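Local coordinates for nucleoside phosphorylase, putative (Trypanosoma brucei, PDB 3BJE), which acts as a homodimeric uridine phosphorylase, which uses phosphate to split uridine into uracil and ribose 1-phosphate, at residues Q188-R192 and D205-M210; S174-A179 and Y300-M304; V156-L161 and Q237-I241. All coordinates share one frame; numbering follows the deposited sequence.

Contact 1 of 3, residues Q188-R192 and D205-M210; sequences QQEIR and DIYTSM
R192 reaches I206 and D205 because its CG is turned opposite the backbone N (chi1 -165°) and the chain then runs extended to NE. This carries the guanidinium to I206, the arginine chain running alongside I206 the opposite way. T208 is set differently. Its OG1 sits between the backbone N and the carbonyl carbon (chi1 58°), which places the hydroxyl against the foot of Q188.

R192 NE donates a nearly straight hydrogen bond to I206 O at 2.9 Å. The oxygen lies at the edge of the guanidinium, in its plane. R192 NH2 adds a weak bond to the same carbonyl and a salt bridge to D205 OD1 at 2.8 Å. The carboxylate stands almost perpendicular to the guanidinium, and OD1 alone makes the close contact.

Nearer the middle, Q188 CB comes within 3.3 Å of T208 OG1. I191 CG2 meets T208 CG2 at 4.1 Å, and I191 continues onto H166 and I168 of strand 161-169. A water donates to T208 OG1 at 3.1 Å and, weakly, to Q188 O.

The contact packs helix 186-198 on strand 207-210, the short segments running roughly antiparallel (141° between their directions). That strand pairs with strand 161-169. The chemistry implies a two-point hold on R192: a backbone carbonyl fixes the guanidinium edge, and the charge of D205 probably balances that of the arginine.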
loop_
_atom_site.group_PDB
_atom_site.type_symbol
_atom_site.label_atom_id
_atom_site.label_comp_id
_atom_site.label_asym_id
_atom_site.label_seq_id
_atom_site.Cartn_x
_atom_site.Cartn_y
_atom_site.Cartn_z
ATOM N N GLN A 188 3.852 -25.682 1.025
ATOM C CA GLN A 188 3.602 -24.417 1.729
ATOM C C GLN A 188 3.641 -24.576 3.261
ATOM O O GLN A 188 4.094 -23.669 3.980
ATOM C CB GLN A 188 2.267 -23.814 1.288
ATOM C CG GLN A 188 2.327 -23.168 -0.091
ATOM C CD GLN A 188 1.054 -22.466 -0.496
ATOM O OE1 GLN A 188 0.461 -21.718 0.281
ATOM N NE2 GLN A 188 0.618 -22.703 -1.734
ATOM N N GLN A 189 3.158 -25.707 3.769
ATOM C CA GLN A 189 3.230 -25.960 5.211
ATOM C C GLN A 189 4.683 -26.023 5.687
ATOM O O GLN A 189 5.011 -25.526 6.778
ATOM C CB GLN A 189 2.525 -27.265 5.570
ATOM C CG GLN A 189 1.016 -27.177 5.522
ATOM C CD GLN A 189 0.358 -28.520 5.681
ATOM O OE1 GLN A 189 0.716 -29.296 6.566
ATOM N NE2 GLN A 189 -0.602 -28.816 4.812
ATOM N N GLU A 190 5.550 -26.629 4.876
ATOM C CA GLU A 190 6.968 -26.736 5.201
ATOM C C GLU A 190 7.649 -25.361 5.177
ATOM O O GLU A 190 8.425 -25.025 6.074
ATOM C CB GLU A 190 7.653 -27.702 4.227
ATOM C CG GLU A 190 9.139 -27.925 4.485
ATOM C CD GLU A 190 9.461 -28.578 5.836
ATOM O OE1 GLU A 190 8.539 -28.969 6.606
ATOM O OE2 GLU A 190 10.671 -28.690 6.120
ATOM N N ILE A 191 7.335 -24.551 4.165
ATOM C CA ILE A 191 7.857 -23.182 4.111
ATOM C C ILE A 191 7.450 -22.422 5.376
ATOM O O ILE A 191 8.285 -21.812 6.031
ATOM C CB ILE A 191 7.377 -22.423 2.833
ATOM C CG1 ILE A 191 8.055 -23.006 1.591
ATOM C CG2 ILE A 191 7.654 -20.919 2.955
ATOM C CD1 ILE A 191 7.472 -22.523 0.259
ATOM N N ARG A 192 6.169 -22.463 5.722
ATOM C CA ARG A 192 5.710 -21.731 6.894
ATOM C C ARG A 192 6.424 -22.213 8.156
ATOM O O ARG A 192 6.831 -21.390 8.985
ATOM C CB ARG A 192 4.206 -21.839 7.084
ATOM C CG ARG A 192 3.718 -20.807 8.062
ATOM C CD ARG A 192 2.219 -20.795 8.168
ATOM N NE ARG A 192 1.797 -19.652 8.978
ATOM C CZ ARG A 192 1.766 -19.634 10.305
ATOM N NH1 ARG A 192 2.121 -20.696 11.019
ATOM N NH2 ARG A 192 1.364 -18.539 10.927
ATOM N N ASP A 205 2.021 -13.711 12.168
ATOM C CA ASP A 205 1.151 -14.751 11.588
ATOM C C ASP A 205 1.278 -14.692 10.054
ATOM O O ASP A 205 0.350 -14.305 9.340
ATOM C CB ASP A 205 -0.306 -14.571 12.044
ATOM C CG ASP A 205 -1.212 -15.693 11.593
ATOM O OD1 ASP A 205 -0.733 -16.738 11.105
ATOM O OD2 ASP A 205 -2.437 -15.538 11.736
ATOM N N ILE A 206 2.449 -15.070 9.548
ATOM C CA ILE A 206 2.706 -15.070 8.102
ATOM C C ILE A 206 1.805 -16.053 7.359
ATOM O O ILE A 206 1.300 -17.023 7.938
ATOM C CB ILE A 206 4.178 -15.367 7.772
ATOM C CG1 ILE A 206 4.583 -16.751 8.293
ATOM C CG2 ILE A 206 5.070 -14.310 8.391
ATOM C CD1 ILE A 206 5.868 -17.278 7.699
ATOM N N TYR A 207 1.580 -15.782 6.081
ATOM C CA TYR A 207 0.907 -16.728 5.231
ATOM C C TYR A 207 1.794 -17.103 4.044
ATOM O O TYR A 207 2.907 -16.598 3.912
ATOM C CB TYR A 207 -0.439 -16.210 4.777
ATOM C CG TYR A 207 -0.448 -14.985 3.901
ATOM C CD1 TYR A 207 -0.574 -15.096 2.518
ATOM C CD2 TYR A 207 -0.376 -13.710 4.452
ATOM C CE1 TYR A 207 -0.599 -13.972 1.709
ATOM C CE2 TYR A 207 -0.403 -12.572 3.649
ATOM C CZ TYR A 207 -0.526 -12.716 2.270
ATOM O OH TYR A 207 -0.621 -11.610 1.445
ATOM N N THR A 208 1.319 -18.049 3.230
ATOM C CA THR A 208 2.038 -18.475 2.047
ATOM C C THR A 208 1.107 -18.532 0.850
ATOM O O THR A 208 -0.121 -18.548 0.993
ATOM C CB THR A 208 2.664 -19.867 2.255
ATOM O OG1 THR A 208 1.638 -20.807 2.576
ATOM C CG2 THR A 208 3.724 -19.862 3.400
ATOM N N SER A 209 1.707 -18.594 -0.325
ATOM C CA SER A 209 0.980 -18.899 -1.564
ATOM C C SER A 209 1.955 -19.453 -2.609
ATOM O O SER A 209 3.099 -19.818 -2.302
ATOM C CB SER A 209 0.250 -17.652 -2.082
ATOM O OG SER A 209 -0.709 -17.972 -3.088
ATOM N N MET A 210 1.483 -19.538 -3.845
ATOM C CA MET A 210 2.306 -20.048 -4.927
ATOM C C MET A 210 1.770 -19.475 -6.230
ATOM O O MET A 210 0.556 -19.370 -6.415
ATOM C CB MET A 210 2.246 -21.575 -4.963
ATOM C CG MET A 210 3.295 -22.217 -5.869
ATOM S SD MET A 210 3.139 -24.018 -6.039
ATOM C CE MET A 210 1.535 -24.150 -6.798
HETATM O O HOH W 1 1.170 -22.741 4.928
#

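Contact 2 of 3, residues S174-A179 and Y300-M304; sequences SLYYSA and YLSDM
Y300 and Y177 make the one hydrogen bond between these segments. Y300 OH donates to Y177 O at 2.7 Å. The hydroxyl comes from above the carbonyl plane, while the oxygen lies at the edge of the Y300 ring. CG of Y300 is turned opposite its backbone N (chi1 -174°), which carries the ring from the helix toward the 174-179 turn. Within that turn, S174 O accepts from both Y177 N and A179 N, on opposite faces of its plane.

Two CH-pi contacts follow. L301 CD2 stands over the centre of the Y177 ring, 3.6 Å from its centroid. S174 CB lies over a face of the Y300 ring at 3.9 Å from the centroid, displaced toward the rim.

A Met-aromatic contact joins M304 to Y177. M304 SD approaches the ring obliquely, 5.3 Å from the centroid.

Apolar packing completes the set. A179 CB touches Y300 CZ at 3.6 Å. Y177 CB rests against both Y300 CE2 and M304 SD.

The far end of Y177 belongs to other partners: its OH bonds to E101 and N105 of helix 97-112. F261 of the second subunit meets the Y177 ring edge-to-face, and S178 OG bonds to H264 O of that subunit. The arrangement is thus part of the homodimer interface, with a 3-10 turn packed between helix 295-305 and the neighbouring subunit.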
loop_
_atom_site.group_PDB
_atom_site.type_symbol
_atom_site.label_atom_id
_atom_site.label_comp_id
_atom_site.label_asym_id
_atom_site.label_seq_id
_atom_site.Cartn_x
_atom_site.Cartn_y
_atom_site.Cartn_z
ATOM N N SER A 174 -3.926 -10.744 3.013
ATOM C CA SER A 174 -4.675 -11.986 2.815
ATOM C C SER A 174 -5.211 -12.595 4.105
ATOM O O SER A 174 -6.059 -13.473 4.054
ATOM C CB SER A 174 -3.846 -13.013 2.034
ATOM O OG SER A 174 -3.390 -12.443 0.798
ATOM N N LEU A 175 -4.760 -12.138 5.274
ATOM C CA LEU A 175 -5.381 -12.610 6.510
ATOM C C LEU A 175 -6.862 -12.250 6.619
ATOM O O LEU A 175 -7.572 -12.864 7.397
ATOM C CB LEU A 175 -4.629 -12.115 7.755
ATOM C CG LEU A 175 -3.200 -12.575 8.005
ATOM C CD1 LEU A 175 -2.803 -12.226 9.451
ATOM C CD2 LEU A 175 -2.978 -14.050 7.745
ATOM N N TYR A 176 -7.325 -11.274 5.825
ATOM C CA TYR A 176 -8.712 -10.846 5.768
ATOM C C TYR A 176 -9.506 -11.722 4.792
ATOM O O TYR A 176 -10.716 -11.584 4.708
ATOM C CB TYR A 176 -8.775 -9.346 5.430
ATOM C CG TYR A 176 -8.321 -8.601 6.641
ATOM C CD1 TYR A 176 -9.196 -8.342 7.675
ATOM C CD2 TYR A 176 -7.006 -8.258 6.821
ATOM C CE1 TYR A 176 -8.771 -7.735 8.861
ATOM C CE2 TYR A 176 -6.573 -7.651 7.997
ATOM C CZ TYR A 176 -7.467 -7.377 9.006
ATOM O OH TYR A 176 -7.039 -6.812 10.185
ATOM N N TYR A 177 -8.814 -12.655 4.132
ATOM C CA TYR A 177 -9.402 -13.615 3.209
ATOM C C TYR A 177 -9.101 -15.048 3.666
ATOM O O TYR A 177 -8.813 -15.943 2.858
ATOM C CB TYR A 177 -8.866 -13.386 1.810
ATOM C CG TYR A 177 -9.266 -12.053 1.209
ATOM C CD1 TYR A 177 -10.247 -11.980 0.238
ATOM C CD2 TYR A 177 -8.667 -10.867 1.623
ATOM C CE1 TYR A 177 -10.630 -10.778 -0.302
ATOM C CE2 TYR A 177 -9.050 -9.639 1.098
ATOM C CZ TYR A 177 -10.034 -9.598 0.113
ATOM O OH TYR A 177 -10.424 -8.413 -0.475
ATOM N N SER A 178 -9.219 -15.254 4.981
ATOM C CA SER A 178 -9.023 -16.554 5.643
ATOM C C SER A 178 -7.660 -17.225 5.433
ATOM O O SER A 178 -7.547 -18.441 5.587
ATOM C CB SER A 178 -10.129 -17.518 5.233
ATOM O OG SER A 178 -11.401 -16.999 5.558
ATOM N N ALA A 179 -6.613 -16.460 5.133
ATOM C CA ALA A 179 -5.296 -17.083 4.894
ATOM C C ALA A 179 -4.772 -17.796 6.134
ATOM O O ALA A 179 -4.010 -18.753 6.018
ATOM C CB ALA A 179 -4.290 -16.075 4.377
ATOM N N TYR A 300 -2.061 -15.211 -3.767
ATOM C CA TYR A 300 -3.124 -15.716 -2.897
ATOM C C TYR A 300 -4.523 -15.366 -3.388
ATOM O O TYR A 300 -5.403 -16.231 -3.475
ATOM C CB TYR A 300 -2.936 -15.201 -1.470
ATOM C CG TYR A 300 -3.925 -15.810 -0.500
ATOM C CD1 TYR A 300 -3.622 -16.955 0.224
ATOM C CD2 TYR A 300 -5.183 -15.250 -0.332
ATOM C CE1 TYR A 300 -4.552 -17.519 1.089
ATOM C CE2 TYR A 300 -6.120 -15.796 0.536
ATOM C CZ TYR A 300 -5.801 -16.944 1.237
ATOM O OH TYR A 300 -6.712 -17.507 2.096
ATOM N N LEU A 301 -4.740 -14.093 -3.670
ATOM C CA LEU A 301 -6.067 -13.638 -4.067
ATOM C C LEU A 301 -6.410 -14.163 -5.478
ATOM O O LEU A 301 -7.555 -14.551 -5.709
ATOM C CB LEU A 301 -6.115 -12.124 -4.029
ATOM C CG LEU A 301 -5.984 -11.504 -2.624
ATOM C CD1 LEU A 301 -5.976 -9.984 -2.701
ATOM C CD2 LEU A 301 -7.137 -11.918 -1.716
ATOM N N SER A 302 -5.423 -14.230 -6.388
ATOM C CA SER A 302 -5.682 -14.788 -7.729
ATOM C C SER A 302 -6.058 -16.262 -7.618
ATOM O O SER A 302 -7.042 -16.716 -8.242
ATOM C CB SER A 302 -4.495 -14.589 -8.678
ATOM O OG SER A 302 -4.256 -13.215 -8.906
ATOM N N ASP A 303 -5.288 -17.017 -6.834
ATOM C CA ASP A 303 -5.573 -18.430 -6.676
ATOM C C ASP A 303 -6.959 -18.627 -6.073
ATOM O O ASP A 303 -7.695 -19.524 -6.486
ATOM C CB ASP A 303 -4.503 -19.130 -5.837
ATOM C CG ASP A 303 -4.907 -20.530 -5.458
ATOM O OD1 ASP A 303 -4.707 -21.452 -6.290
ATOM O OD2 ASP A 303 -5.462 -20.704 -4.352
ATOM N N MET A 304 -7.313 -17.784 -5.107
ATOM C CA MET A 304 -8.633 -17.853 -4.484
ATOM C C MET A 304 -9.751 -17.710 -5.525
ATOM O O MET A 304 -10.774 -18.398 -5.426
ATOM C CB MET A 304 -8.762 -16.803 -3.374
ATOM C CG MET A 304 -10.152 -16.707 -2.755
ATOM S SD MET A 304 -10.066 -15.803 -1.210
ATOM C CE MET A 304 -9.520 -17.139 -0.142
#

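Contact 3 of 3, residues V156-L161 and Q237-I241; sequences VPPLAL and QQYVI
L161 and Y239 form a parallel beta bridge where strands 161-169 and 239-246 begin to pair, just after a type II turn from P157 to A160. L161 N donates to Q238 O at 2.9 Å, an almost straight bond. V240 N then donates to L161 O at 3.0 Å. The two bonds from L161 flank Y239, as a parallel bridge requires. The CB atoms of L161 and Y239 lie on the same sheet face, 4.1 Å apart, and both side chains pack on C223 of helix 213-228.

Q237 ties the turn to the bridge through its side-chain amide. Its chain bends at chi2 (59°), which brings the amide alongside the end of the turn, facing L159 O. Q237 NE2 donates to L159 O at 3.0 Å, lying in the carbonyl plane on a lone pair. Q237 NE2 also donates to Q238 O at 3.0 Å. Q237 OE1 accepts from R337, so both ends of the amide are held.

The remaining side-chain contacts are van der Waals or water-mediated. V156 CG1 meets V240 CG2 at 4.0 Å. Q238 OE1 lies 3.6 Å from P157 CB, and a water bridges Q238 OE1 to P158 O. A second water donates to L159 O and only weakly to Q237 OE1.

The chemistry implies a doubly gripped carbonyl: Q238 O accepts two hydrogen bonds, one from the backbone N of L161 and one from NE2 of Q237. The same glutamine amide ties the turn to the start of the neighbouring strand, with its rotation fixed by partners at both ends.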
loop_
_atom_site.group_PDB
_atom_site.type_symbol
_atom_site.label_atom_id
_atom_site.label_comp_id
_atom_site.label_asym_id
_atom_site.label_seq_id
_atom_site.Cartn_x
_atom_site.Cartn_y
_atom_site.Cartn_z
ATOM N N VAL A 156 22.256 -14.902 -6.260
ATOM C CA VAL A 156 21.434 -14.224 -7.255
ATOM C C VAL A 156 22.107 -12.943 -7.772
ATOM O O VAL A 156 22.326 -12.011 -7.007
ATOM C CB VAL A 156 20.041 -13.906 -6.687
ATOM C CG1 VAL A 156 19.217 -13.104 -7.689
ATOM C CG2 VAL A 156 19.309 -15.201 -6.300
ATOM N N PRO A 157 22.429 -12.888 -9.083
ATOM C CA PRO A 157 23.137 -11.708 -9.610
ATOM C C PRO A 157 22.299 -10.419 -9.645
ATOM O O PRO A 157 21.079 -10.487 -9.761
ATOM C CB PRO A 157 23.481 -12.107 -11.053
ATOM C CG PRO A 157 23.187 -13.561 -11.170
ATOM C CD PRO A 157 22.169 -13.886 -10.137
ATOM N N PRO A 158 22.966 -9.250 -9.592
ATOM C CA PRO A 158 22.325 -7.961 -9.825
ATOM C C PRO A 158 21.603 -7.963 -11.173
ATOM O O PRO A 158 22.152 -8.446 -12.166
ATOM C CB PRO A 158 23.501 -6.979 -9.872
ATOM C CG PRO A 158 24.576 -7.629 -9.112
ATOM C CD PRO A 158 24.410 -9.101 -9.334
ATOM N N LEU A 159 20.377 -7.454 -11.190
ATOM C CA LEU A 159 19.591 -7.315 -12.414
ATOM C C LEU A 159 19.150 -8.640 -13.045
ATOM O O LEU A 159 18.645 -8.643 -14.169
ATOM C CB LEU A 159 20.324 -6.433 -13.447
ATOM C CG LEU A 159 20.678 -5.030 -12.946
ATOM C CD1 LEU A 159 21.502 -4.287 -13.981
ATOM C CD2 LEU A 159 19.410 -4.246 -12.584
ATOM N N ALA A 160 19.324 -9.757 -12.337
ATOM C CA ALA A 160 18.660 -11.004 -12.718
ATOM C C ALA A 160 17.142 -10.850 -12.577
ATOM O O ALA A 160 16.648 -9.976 -11.841
ATOM C CB ALA A 160 19.138 -12.155 -11.858
ATOM N N LEU A 161 16.423 -11.700 -13.307
ATOM C CA LEU A 161 14.964 -11.769 -13.211
ATOM C C LEU A 161 14.617 -12.869 -12.232
ATOM O O LEU A 161 14.857 -14.043 -12.483
ATOM C CB LEU A 161 14.324 -12.031 -14.574
ATOM C CG LEU A 161 12.786 -11.930 -14.634
ATOM C CD1 LEU A 161 12.276 -10.524 -14.257
ATOM C CD2 LEU A 161 12.268 -12.351 -16.022
ATOM N N GLN A 237 19.663 -12.531 -20.613
ATOM C CA GLN A 237 18.948 -12.214 -19.376
ATOM C C GLN A 237 19.068 -13.382 -18.427
ATOM O O GLN A 237 18.604 -14.476 -18.731
ATOM C CB GLN A 237 17.464 -11.905 -19.624
ATOM C CG GLN A 237 16.682 -11.524 -18.360
ATOM C CD GLN A 237 17.255 -10.304 -17.664
ATOM O OE1 GLN A 237 17.449 -9.257 -18.290
ATOM N NE2 GLN A 237 17.518 -10.424 -16.357
ATOM N N GLN A 238 19.714 -13.155 -17.287
ATOM C CA GLN A 238 19.830 -14.178 -16.266
ATOM C C GLN A 238 18.528 -14.208 -15.469
ATOM O O GLN A 238 17.887 -13.175 -15.276
ATOM C CB GLN A 238 21.028 -13.902 -15.351
ATOM C CG GLN A 238 22.381 -14.002 -16.076
ATOM C CD GLN A 238 23.582 -13.694 -15.180
ATOM O OE1 GLN A 238 23.665 -12.622 -14.569
ATOM N NE2 GLN A 238 24.528 -14.631 -15.111
ATOM N N TYR A 239 18.148 -15.403 -15.031
ATOM C CA TYR A 239 16.993 -15.576 -14.167
ATOM C C TYR A 239 17.206 -16.654 -13.116
ATOM O O TYR A 239 18.086 -17.516 -13.245
ATOM C CB TYR A 239 15.729 -15.869 -14.982
ATOM C CG TYR A 239 15.652 -17.246 -15.592
ATOM C CD1 TYR A 239 14.889 -18.255 -15.002
ATOM C CD2 TYR A 239 16.306 -17.529 -16.770
ATOM C CE1 TYR A 239 14.801 -19.526 -15.577
ATOM C CE2 TYR A 239 16.234 -18.798 -17.357
ATOM C CZ TYR A 239 15.477 -19.789 -16.757
ATOM O OH TYR A 239 15.398 -21.040 -17.344
ATOM N N VAL A 240 16.386 -16.564 -12.074
ATOM C CA VAL A 240 16.356 -17.515 -10.974
ATOM C C VAL A 240 14.895 -17.794 -10.612
ATOM O O VAL A 240 14.023 -16.967 -10.879
ATOM C CB VAL A 240 17.124 -16.972 -9.730
ATOM C CG1 VAL A 240 18.600 -16.758 -10.058
ATOM C CG2 VAL A 240 16.511 -15.675 -9.189
ATOM N N ILE A 241 14.632 -18.958 -10.027
ATOM C CA ILE A 241 13.290 -19.315 -9.573
ATOM C C ILE A 241 13.341 -19.687 -8.108
ATOM O O ILE A 241 14.211 -20.452 -7.694
ATOM C CB ILE A 241 12.697 -20.539 -10.299
ATOM C CG1 ILE A 241 12.881 -20.432 -11.814
ATOM C CG2 ILE A 241 11.212 -20.693 -9.915
ATOM C CD1 ILE A 241 12.800 -21.764 -12.515
HETATM O O HOH W 2 22.005 -10.656 -14.158
HETATM O O HOH W 3 20.192 -8.088 -16.497
#

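Overall arrangement
Contacts 1 and 2 are neighbours, with centres 12 Å apart. Y207 OH and S174 OG, 3.0 Å apart, probably share a hydrogen bond, and Y207 CB packs on A179 CB. Contact 3 lies farther off, its centre 24 Å from that of contact 1 and 28 Å from that of contact 2. Strand 161-169 connects contacts 1 and 3: it pairs antiparallel with strand 207-210 and parallel with 239-246. No residue of the three contacts belongs to the ribose 1-phosphate or uracil pocket. The side chain of L301 is about 12 Å from the calcium ion, and that of Y177 about 13 Å from ribose 1-phosphate. Those of L159 and L161 are about 10 Å from uracil and ribose 1-phosphate, respectively.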